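Long-range contact in p800 reaction center core protein (Heliobacterium modesticaldum, PDB 5V8K), which forms the homodimeric core of a photosynthetic reaction centre, holding bacteriochlorophylls in the membrane and probably passing electrons to an iron-sulfur cluster: residues His25-Gly30 against Ile92-Gly97. Sequence-based numbering, arbitrary orientation.
Sequences HINHLG and ILWGFG. With GBF (Bacteriochlorophyll g), chain F.
Ile26 and Leu93 meet where two antiparallel helices pass at 158°, their axes 7.7 Å apart. Ile26 CG2 rests against Leu93 O and approaches Leu93 CD2 at 4.2 Å. Leu93 CD1 reaches across to Leu29 CB, 4.0 Å away, while its CB packs on Gly30. The indole of Trp94 takes Gly30 over its five-membered ring, a CH-pi contact with CA 4.0 Å from the ring centroid. Gly30 and Gly97 bring bare backbone to the interface, and Asn27 OD1 lies 3.1 Å from Gly97 CA. Polar links between the segments are weak: Trp94 NE1 gives a bent hydrogen bond to Asn27 O (3.3 Å, 125° at the hydrogen) but a stronger one to Asn31 OD1, while Asn27 ND2 donates weakly to Gly97 O and more firmly to a second bacteriochlorophyll g. His25, which does not touch 92-97, binds magnesium through NE2 at 2.4 Å, and CBA of that pigment sits over the centre of one face of its ring. His25 ND1 hydrogen-bonds a third bacteriochlorophyll g, so an alanine here would probably leave the magnesium without this ligand and the third pigment without this hydrogen bond. The contact thus joins helix 77-97, predicted to span the membrane, to helix 18-39, with pigments packed around the pair and Lys23 NZ of helix 18-39 hydrogen-bonding Phe96 O near the end of helix 77-97.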
# COMPACT_ATOMS: atom_id res chain seq x y z
N HIS A 25 -30.06 -3.01 24.13
CA HIS A 25 -29.64 -4.38 24.38
C HIS A 25 -30.64 -5.38 23.82
O HIS A 25 -30.26 -6.38 23.22
CB HIS A 25 -29.46 -4.60 25.87
CG HIS A 25 -28.26 -3.93 26.45
ND1 HIS A 25 -27.91 -4.08 27.78
CD2 HIS A 25 -27.32 -3.12 25.90
CE1 HIS A 25 -26.81 -3.38 28.02
NE2 HIS A 25 -26.45 -2.78 26.90
N ILE A 26 -31.94 -5.14 24.04
CA ILE A 26 -32.97 -5.99 23.45
C ILE A 26 -32.82 -6.04 21.94
O ILE A 26 -32.80 -7.12 21.34
CB ILE A 26 -34.37 -5.48 23.87
CG1 ILE A 26 -34.50 -5.52 25.39
CG2 ILE A 26 -35.50 -6.30 23.17
CD1 ILE A 26 -35.88 -5.10 25.92
N ASN A 27 -32.69 -4.87 21.29
CA ASN A 27 -32.59 -4.85 19.84
C ASN A 27 -31.33 -5.56 19.38
O ASN A 27 -31.32 -6.19 18.32
CB ASN A 27 -32.61 -3.43 19.29
CG ASN A 27 -33.97 -2.78 19.40
OD1 ASN A 27 -35.01 -3.43 19.25
ND2 ASN A 27 -33.97 -1.48 19.64
N HIS A 28 -30.27 -5.49 20.18
CA HIS A 28 -29.08 -6.24 19.81
C HIS A 28 -29.34 -7.75 19.84
O HIS A 28 -28.86 -8.47 18.97
CB HIS A 28 -27.91 -5.88 20.71
CG HIS A 28 -26.76 -6.80 20.53
ND1 HIS A 28 -26.46 -7.81 21.42
CD2 HIS A 28 -25.87 -6.92 19.52
CE1 HIS A 28 -25.42 -8.48 20.98
NE2 HIS A 28 -25.05 -7.97 19.83
N LEU A 29 -30.10 -8.24 20.83
CA LEU A 29 -30.51 -9.64 20.81
C LEU A 29 -31.32 -9.97 19.56
O LEU A 29 -31.10 -11.02 18.93
CB LEU A 29 -31.31 -9.97 22.07
CG LEU A 29 -30.51 -9.84 23.37
CD1 LEU A 29 -31.40 -10.03 24.57
CD2 LEU A 29 -29.35 -10.79 23.42
N GLY A 30 -32.23 -9.09 19.16
CA GLY A 30 -32.90 -9.22 17.87
C GLY A 30 -31.94 -9.36 16.69
O GLY A 30 -32.18 -10.14 15.76
N ILE A 92 -40.03 -10.49 17.60
CA ILE A 92 -40.57 -10.24 18.93
C ILE A 92 -39.63 -9.32 19.71
O ILE A 92 -40.09 -8.42 20.42
CB ILE A 92 -40.80 -11.56 19.67
CG1 ILE A 92 -41.89 -12.39 18.97
CG2 ILE A 92 -41.21 -11.31 21.11
CD1 ILE A 92 -42.13 -13.77 19.59
N LEU A 93 -38.32 -9.57 19.62
CA LEU A 93 -37.33 -8.75 20.33
C LEU A 93 -37.27 -7.34 19.77
O LEU A 93 -37.21 -6.37 20.53
CB LEU A 93 -35.96 -9.41 20.24
CG LEU A 93 -35.84 -10.72 21.00
CD1 LEU A 93 -34.67 -11.52 20.48
CD2 LEU A 93 -35.68 -10.42 22.46
N TRP A 94 -37.23 -7.21 18.44
CA TRP A 94 -37.23 -5.87 17.86
C TRP A 94 -38.55 -5.15 18.13
O TRP A 94 -38.58 -3.92 18.25
CB TRP A 94 -37.01 -5.93 16.35
CG TRP A 94 -35.62 -6.20 15.87
CD1 TRP A 94 -34.43 -5.85 16.47
CD2 TRP A 94 -35.28 -6.87 14.66
NE1 TRP A 94 -33.38 -6.25 15.69
CE2 TRP A 94 -33.87 -6.89 14.58
CE3 TRP A 94 -36.03 -7.44 13.63
CZ2 TRP A 94 -33.21 -7.48 13.50
CZ3 TRP A 94 -35.37 -8.02 12.57
CH2 TRP A 94 -33.98 -8.04 12.51
N GLY A 95 -39.65 -5.90 18.18
CA GLY A 95 -40.94 -5.32 18.49
C GLY A 95 -40.89 -4.65 19.84
O GLY A 95 -41.13 -3.45 19.96
N PHE A 96 -40.57 -5.45 20.87
CA PHE A 96 -40.42 -4.91 22.21
C PHE A 96 -39.34 -3.83 22.26
O PHE A 96 -39.46 -2.85 23.02
CB PHE A 96 -40.12 -6.05 23.19
CG PHE A 96 -41.32 -6.94 23.52
CD1 PHE A 96 -42.58 -6.41 23.77
CD2 PHE A 96 -41.16 -8.30 23.61
CE1 PHE A 96 -43.66 -7.25 24.08
CE2 PHE A 96 -42.22 -9.14 23.91
CZ PHE A 96 -43.47 -8.63 24.15
N GLY A 97 -38.28 -3.98 21.46
CA GLY A 97 -37.16 -3.06 21.50
C GLY A 97 -37.46 -1.67 20.96
O GLY A 97 -36.72 -0.73 21.24
MG GBF F . -24.48 -1.81 25.87
CHA GBF F . -22.54 -4.46 27.18
CHB GBF F . -25.23 -3.75 23.31
CHC GBF F . -25.22 1.15 24.27
CHD GBF F . -23.44 0.08 28.68
NA GBF F . -24.05 -3.70 25.37
C1A GBF F . -23.24 -4.66 25.87
C2A GBF F . -23.49 -6.09 25.40
C3A GBF F . -24.32 -5.82 24.14
C4A GBF F . -24.54 -4.33 24.29
CMA GBF F . -23.57 -6.18 22.86
CAA GBF F . -24.19 -7.12 26.30
CBA GBF F . -25.54 -6.62 26.81
CGA GBF F . -25.82 -7.20 28.19
O1A GBF F . -26.45 -8.24 28.33
O2A GBF F . -25.63 -6.34 29.33
NB GBF F . -25.12 -1.36 24.01
C1B GBF F . -25.45 -2.30 23.11
C2B GBF F . -25.89 -1.68 21.97
C3B GBF F . -25.86 -0.33 22.23
C4B GBF F . -25.42 -0.15 23.55
CMB GBF F . -26.34 -2.35 20.69
CAB GBF F . -26.29 0.58 21.17
CBB GBF F . -26.06 1.86 21.07
NC GBF F . -24.29 0.17 26.35
C1C GBF F . -24.74 1.21 25.66
C2C GBF F . -24.80 2.61 26.14
C3C GBF F . -24.32 2.13 27.44
C4C GBF F . -24.02 0.77 27.52
CMC GBF F . -23.74 3.45 25.42
CAC GBF F . -24.13 3.01 28.62
CBC GBF F . -24.45 4.49 28.60
ND GBF F . -23.31 -2.00 27.51
C1D GBF F . -22.96 -1.31 28.59
C2D GBF F . -22.03 -1.95 29.75
C3D GBF F . -21.99 -3.14 29.02
C4D GBF F . -22.68 -3.20 27.78
CMD GBF F . -21.44 -1.49 31.06
CAD GBF F . -21.29 -4.44 29.16
OBD GBF F . -20.63 -5.00 30.09
CBD GBF F . -21.84 -5.36 28.12
CGD GBF F . -20.73 -6.11 27.43
O1D GBF F . -20.48 -7.27 27.63
O2D GBF F . -19.91 -5.43 26.49
CED GBF F . -18.72 -6.07 26.05
C1 GBF F . -25.86 -6.82 30.66
C2 GBF F . -26.15 -5.61 31.50
C3 GBF F . -25.24 -4.68 31.76
C4 GBF F . -23.82 -4.82 31.26
C5 GBF F . -25.62 -3.48 32.60